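Local coordinates for ER-derived vesicles protein ERV41 (PDB 3ZLC), which travels in COPII-coated vesicles and is required for efficient transport of a subset of secretory proteins from the endoplasmic reticulum to the Golgi, at residues 187-198 / 209-220. Numbering follows the deposited sequence.
Sequences TTYVYYTSVVPT and TNQYSVNDYRYL
Tyr192 and Tyr217 meet ring to ring across a long antiparallel β-hairpin of the lumenal domain: CE1 of Tyr192 comes 3.5 Å from CD1 of Tyr217, with the ring planes 74° apart. Both rings have CG anti to their own carbonyl carbon (chi1 -69° for Tyr192, -78° for Tyr217), and the diagonal step between the strands brings them together. The Asn215 amide lies beside Tyr192, its OD1 3.6 Å from Tyr192 CB. With an alanine at Tyr192, the Tyr217 ring and the Asn215 amide would probably lose a neighbour and be freer to turn. Further along this face, Val190 CG2 abuts the edge of the Tyr219 ring at CE2 (3.9 Å).

On the other face, which turns toward strand 156-163, the Asp216 carboxylate stands at the edge of the Tyr191 ring, almost perpendicular to it, while Tyr191 OH hydrogen-bonds His156 and Gln179. Tyr189 CD2 lies 3.5 Å from Arg218 CG, against the aliphatic part of that side chain. Thr193 CG2 touches CD2 of the Tyr212 ring, whose hydroxyl reaches Phe161 O and Leu174 N.

Between the two faces runs a regular backbone ladder, with paired bonds at Thr188–Tyr219, Val190–Tyr217, Tyr192–Asn215, Ser194–Ser213 and Val196–Gln211. Strand 188-200 uses its other edge to join strands 233-240 and 243-247 in parallel, so strand 209-219 is the outer member, at a margin of the larger sheet. Near the turn, one water bridges Thr198 OG1 and Gln211 OE1, donating to the latter at 2.6 Å.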
loop_
_atom_site.group_PDB
_atom_site.type_symbol
_atom_site.label_atom_id
_atom_site.label_comp_id
_atom_site.label_asym_id
_atom_site.label_seq_id
_atom_site.Cartn_x
_atom_site.Cartn_y
_atom_site.Cartn_z
ATOM N N THR A 187 12.163 9.482 -3.331
ATOM C CA THR A 187 11.160 9.379 -4.379
ATOM C C THR A 187 9.763 9.279 -3.771
ATOM O O THR A 187 9.556 8.605 -2.759
ATOM C CB THR A 187 11.465 8.186 -5.287
ATOM O OG1 THR A 187 12.677 8.469 -5.996
ATOM C CG2 THR A 187 10.327 7.936 -6.295
ATOM N N THR A 188 8.815 9.983 -4.384
ATOM C CA THR A 188 7.410 9.897 -4.008
ATOM C C THR A 188 6.706 8.925 -4.949
ATOM O O THR A 188 6.789 9.065 -6.175
ATOM C CB THR A 188 6.746 11.269 -4.138
ATOM O OG1 THR A 188 7.192 12.104 -3.062
ATOM C CG2 THR A 188 5.223 11.139 -4.094
ATOM N N TYR A 189 6.017 7.947 -4.374
ATOM C CA TYR A 189 5.288 6.971 -5.156
ATOM C C TYR A 189 3.789 7.174 -4.960
ATOM O O TYR A 189 3.307 7.276 -3.823
ATOM C CB TYR A 189 5.683 5.553 -4.706
ATOM C CG TYR A 189 7.171 5.254 -4.838
ATOM C CD1 TYR A 189 8.055 5.540 -3.805
ATOM C CD2 TYR A 189 7.681 4.664 -5.996
ATOM C CE1 TYR A 189 9.410 5.255 -3.923
ATOM C CE2 TYR A 189 9.027 4.375 -6.123
ATOM C CZ TYR A 189 9.884 4.673 -5.080
ATOM O OH TYR A 189 11.229 4.394 -5.207
ATOM N N VAL A 190 3.049 7.230 -6.065
ATOM C CA VAL A 190 1.599 7.422 -5.986
ATOM C C VAL A 190 0.915 6.314 -6.764
ATOM O O VAL A 190 1.228 6.095 -7.939
ATOM C CB VAL A 190 1.169 8.784 -6.562
ATOM C CG1 VAL A 190 -0.335 9.015 -6.319
ATOM C CG2 VAL A 190 1.973 9.914 -5.912
ATOM N N TYR A 191 0.008 5.602 -6.104
ATOM C CA TYR A 191 -0.785 4.599 -6.786
ATOM C C TYR A 191 -2.239 5.061 -6.876
ATOM O O TYR A 191 -2.857 5.421 -5.856
ATOM C CB TYR A 191 -0.721 3.283 -6.028
ATOM C CG TYR A 191 0.671 2.701 -5.840
ATOM C CD1 TYR A 191 1.256 1.908 -6.828
ATOM C CD2 TYR A 191 1.382 2.910 -4.666
ATOM C CE1 TYR A 191 2.527 1.344 -6.654
ATOM C CE2 TYR A 191 2.650 2.352 -4.478
ATOM C CZ TYR A 191 3.209 1.560 -5.478
ATOM O OH TYR A 191 4.465 1.006 -5.302
ATOM N N TYR A 192 -2.783 5.057 -8.091
ATOM C CA TYR A 192 -4.195 5.379 -8.304
ATOM C C TYR A 192 -4.990 4.114 -8.530
ATOM O O TYR A 192 -4.917 3.507 -9.605
ATOM C CB TYR A 192 -4.358 6.281 -9.523
ATOM C CG TYR A 192 -3.806 7.667 -9.312
ATOM C CD1 TYR A 192 -2.472 7.951 -9.581
ATOM C CD2 TYR A 192 -4.620 8.697 -8.842
ATOM C CE1 TYR A 192 -1.958 9.230 -9.385
ATOM C CE2 TYR A 192 -4.116 9.979 -8.650
ATOM C CZ TYR A 192 -2.787 10.230 -8.919
ATOM O OH TYR A 192 -2.280 11.491 -8.719
ATOM N N THR A 193 -5.773 3.730 -7.529
ATOM C CA THR A 193 -6.483 2.450 -7.581
ATOM C C THR A 193 -7.962 2.691 -7.816
ATOM O O THR A 193 -8.561 3.573 -7.185
ATOM C CB THR A 193 -6.312 1.646 -6.274
ATOM O OG1 THR A 193 -6.886 2.371 -5.169
ATOM C CG2 THR A 193 -4.831 1.349 -6.023
ATOM N N SER A 194 -8.555 1.927 -8.729
ATOM C CA SER A 194 -9.978 2.090 -9.031
ATOM C C SER A 194 -10.652 0.783 -8.646
ATOM O O SER A 194 -10.341 -0.285 -9.203
ATOM C CB SER A 194 -10.189 2.386 -10.515
ATOM O OG SER A 194 -11.568 2.629 -10.806
ATOM N N VAL A 195 -11.577 0.869 -7.695
ATOM C CA VAL A 195 -12.080 -0.293 -6.979
ATOM C C VAL A 195 -13.470 -0.679 -7.484
ATOM O O VAL A 195 -14.365 0.169 -7.589
ATOM C CB VAL A 195 -12.113 0.007 -5.450
ATOM C CG1 VAL A 195 -12.535 -1.226 -4.646
ATOM C CG2 VAL A 195 -10.731 0.476 -4.978
ATOM N N VAL A 196 -13.645 -1.959 -7.797
ATOM C CA VAL A 196 -14.915 -2.458 -8.320
ATOM C C VAL A 196 -15.468 -3.478 -7.351
ATOM O O VAL A 196 -14.777 -4.455 -7.040
ATOM C CB VAL A 196 -14.708 -3.161 -9.666
ATOM C CG1 VAL A 196 -16.057 -3.630 -10.248
ATOM C CG2 VAL A 196 -14.024 -2.240 -10.626
ATOM N N PRO A 197 -16.707 -3.256 -6.848
ATOM C CA PRO A 197 -17.292 -4.256 -5.953
ATOM C C PRO A 197 -17.789 -5.431 -6.783
ATOM O O PRO A 197 -18.279 -5.240 -7.900
ATOM C CB PRO A 197 -18.485 -3.516 -5.327
ATOM C CG PRO A 197 -18.926 -2.543 -6.417
ATOM C CD PRO A 197 -17.604 -2.098 -7.057
ATOM N N THR A 198 -17.664 -6.643 -6.260
ATOM C CA THR A 198 -18.096 -7.804 -7.032
ATOM C C THR A 198 -19.037 -8.695 -6.232
ATOM O O THR A 198 -18.942 -8.789 -5.009
ATOM C CB THR A 198 -16.901 -8.632 -7.490
ATOM O OG1 THR A 198 -16.085 -8.951 -6.351
ATOM C CG2 THR A 198 -16.084 -7.859 -8.511
ATOM N N THR A 209 -16.587 -8.305 -1.260
ATOM C CA THR A 209 -15.540 -8.594 -2.244
ATOM C C THR A 209 -15.346 -7.458 -3.235
ATOM O O THR A 209 -16.317 -6.923 -3.782
ATOM C CB THR A 209 -15.848 -9.890 -3.022
ATOM O OG1 THR A 209 -17.207 -9.861 -3.485
ATOM C CG2 THR A 209 -15.659 -11.093 -2.117
ATOM N N ASN A 210 -14.086 -7.100 -3.464
ATOM C CA ASN A 210 -13.742 -6.022 -4.393
ATOM C C ASN A 210 -12.477 -6.392 -5.123
ATOM O O ASN A 210 -11.612 -7.098 -4.575
ATOM C CB ASN A 210 -13.471 -4.710 -3.640
ATOM C CG ASN A 210 -14.646 -4.263 -2.806
ATOM O OD1 ASN A 210 -15.472 -3.470 -3.257
ATOM N ND2 ASN A 210 -14.729 -4.762 -1.579
ATOM N N GLN A 211 -12.351 -5.896 -6.346
ATOM C CA GLN A 211 -11.090 -5.987 -7.062
ATOM C C GLN A 211 -10.727 -4.593 -7.571
ATOM O O GLN A 211 -11.594 -3.706 -7.668
ATOM C CB GLN A 211 -11.226 -6.991 -8.219
ATOM C CG GLN A 211 -12.323 -6.642 -9.250
ATOM C CD GLN A 211 -12.630 -7.828 -10.143
ATOM O OE1 GLN A 211 -13.056 -8.880 -9.658
ATOM N NE2 GLN A 211 -12.390 -7.681 -11.450
ATOM N N TYR A 212 -9.454 -4.371 -7.865
ATOM C CA TYR A 212 -9.066 -3.055 -8.359
ATOM C C TYR A 212 -8.056 -3.124 -9.481
ATOM O O TYR A 212 -7.336 -4.135 -9.648
ATOM C CB TYR A 212 -8.566 -2.141 -7.225
ATOM C CG TYR A 212 -7.268 -2.563 -6.552
ATOM C CD1 TYR A 212 -7.266 -3.503 -5.528
ATOM C CD2 TYR A 212 -6.052 -1.965 -6.904
ATOM C CE1 TYR A 212 -6.076 -3.869 -4.877
ATOM C CE2 TYR A 212 -4.860 -2.324 -6.267
ATOM C CZ TYR A 212 -4.882 -3.254 -5.259
ATOM O OH TYR A 212 -3.696 -3.608 -4.652
ATOM N N SER A 213 -8.039 -2.048 -10.266
ATOM C CA SER A 213 -7.000 -1.816 -11.252
ATOM C C SER A 213 -6.220 -0.624 -10.751
ATOM O O SER A 213 -6.643 0.044 -9.800
ATOM C CB SER A 213 -7.589 -1.519 -12.630
ATOM O OG SER A 213 -8.413 -0.351 -12.634
ATOM N N VAL A 214 -5.082 -0.349 -11.374
ATOM C CA VAL A 214 -4.186 0.672 -10.833
ATOM C C VAL A 214 -3.363 1.275 -11.947
ATOM O O VAL A 214 -3.078 0.616 -12.963
ATOM C CB VAL A 214 -3.289 0.075 -9.702
ATOM C CG1 VAL A 214 -2.488 -1.091 -10.222
ATOM C CG2 VAL A 214 -2.355 1.140 -9.104
ATOM N N ASN A 215 -3.056 2.560 -11.804
ATOM C CA ASN A 215 -2.012 3.177 -12.618
ATOM C C ASN A 215 -1.054 3.883 -11.645
ATOM O O ASN A 215 -1.463 4.238 -10.523
ATOM C CB ASN A 215 -2.571 4.046 -13.774
ATOM C CG ASN A 215 -3.440 5.209 -13.303
ATOM O OD1 ASN A 215 -2.930 6.211 -12.798
ATOM N ND2 ASN A 215 -4.752 5.101 -13.511
ATOM N N ASP A 216 0.219 4.002 -12.027
ATOM C CA ASP A 216 1.296 4.316 -11.073
ATOM C C ASP A 216 2.039 5.572 -11.476
ATOM O O ASP A 216 2.357 5.748 -12.657
ATOM C CB ASP A 216 2.365 3.211 -11.081
ATOM C CG ASP A 216 1.862 1.884 -10.589
ATOM O OD1 ASP A 216 0.673 1.754 -10.243
ATOM O OD2 ASP A 216 2.690 0.956 -10.562
ATOM N N TYR A 217 2.366 6.409 -10.497
ATOM C CA TYR A 217 3.183 7.605 -10.746
ATOM C C TYR A 217 4.387 7.640 -9.798
ATOM O O TYR A 217 4.338 7.071 -8.700
ATOM C CB TYR A 217 2.345 8.880 -10.565
ATOM C CG TYR A 217 1.430 9.211 -11.730
ATOM C CD1 TYR A 217 0.252 8.493 -11.950
ATOM C CD2 TYR A 217 1.741 10.249 -12.602
ATOM C CE1 TYR A 217 -0.591 8.806 -13.028
ATOM C CE2 TYR A 217 0.909 10.573 -13.666
ATOM C CZ TYR A 217 -0.257 9.850 -13.868
ATOM O OH TYR A 217 -1.078 10.167 -14.936
ATOM N N ARG A 218 5.472 8.288 -10.232
ATOM C CA ARG A 218 6.643 8.484 -9.380
ATOM C C ARG A 218 7.106 9.915 -9.556
ATOM O O ARG A 218 7.039 10.444 -10.664
ATOM C CB ARG A 218 7.779 7.547 -9.781
ATOM C CG ARG A 218 7.695 6.179 -9.166
ATOM C CD ARG A 218 8.898 5.338 -9.557
ATOM N NE ARG A 218 8.981 5.165 -11.002
ATOM C CZ ARG A 218 8.191 4.354 -11.699
ATOM N NH1 ARG A 218 7.251 3.641 -11.084
ATOM N NH2 ARG A 218 8.337 4.255 -13.013
ATOM N N TYR A 219 7.560 10.544 -8.474
ATOM C CA TYR A 219 8.082 11.912 -8.554
ATOM C C TYR A 219 9.408 11.994 -7.817
ATOM O O TYR A 219 9.514 11.548 -6.672
ATOM C CB TYR A 219 7.097 12.907 -7.922
ATOM C CG TYR A 219 5.747 12.946 -8.599
ATOM C CD1 TYR A 219 5.546 13.696 -9.754
ATOM C CD2 TYR A 219 4.676 12.227 -8.089
ATOM C CE1 TYR A 219 4.309 13.722 -10.389
ATOM C CE2 TYR A 219 3.428 12.245 -8.716
ATOM C CZ TYR A 219 3.255 12.995 -9.861
ATOM O OH TYR A 219 2.028 13.025 -10.487
ATOM N N LEU A 220 10.416 12.570 -8.460
ATOM C CA LEU A 220 11.721 12.756 -7.825
ATOM C C LEU A 220 11.592 13.827 -6.750
ATOM O O LEU A 220 10.758 14.728 -6.883
ATOM C CB LEU A 220 12.764 13.193 -8.852
ATOM C CG LEU A 220 13.032 12.309 -10.075
ATOM C CD1 LEU A 220 13.113 10.847 -9.686
ATOM C CD2 LEU A 220 11.994 12.525 -11.180
HETATM O O HOH W 1 9.530 13.066 -3.659
HETATM O O HOH W 2 -11.010 -0.940 -11.938
HETATM O O HOH W 3 -13.560 -9.308 -7.151
#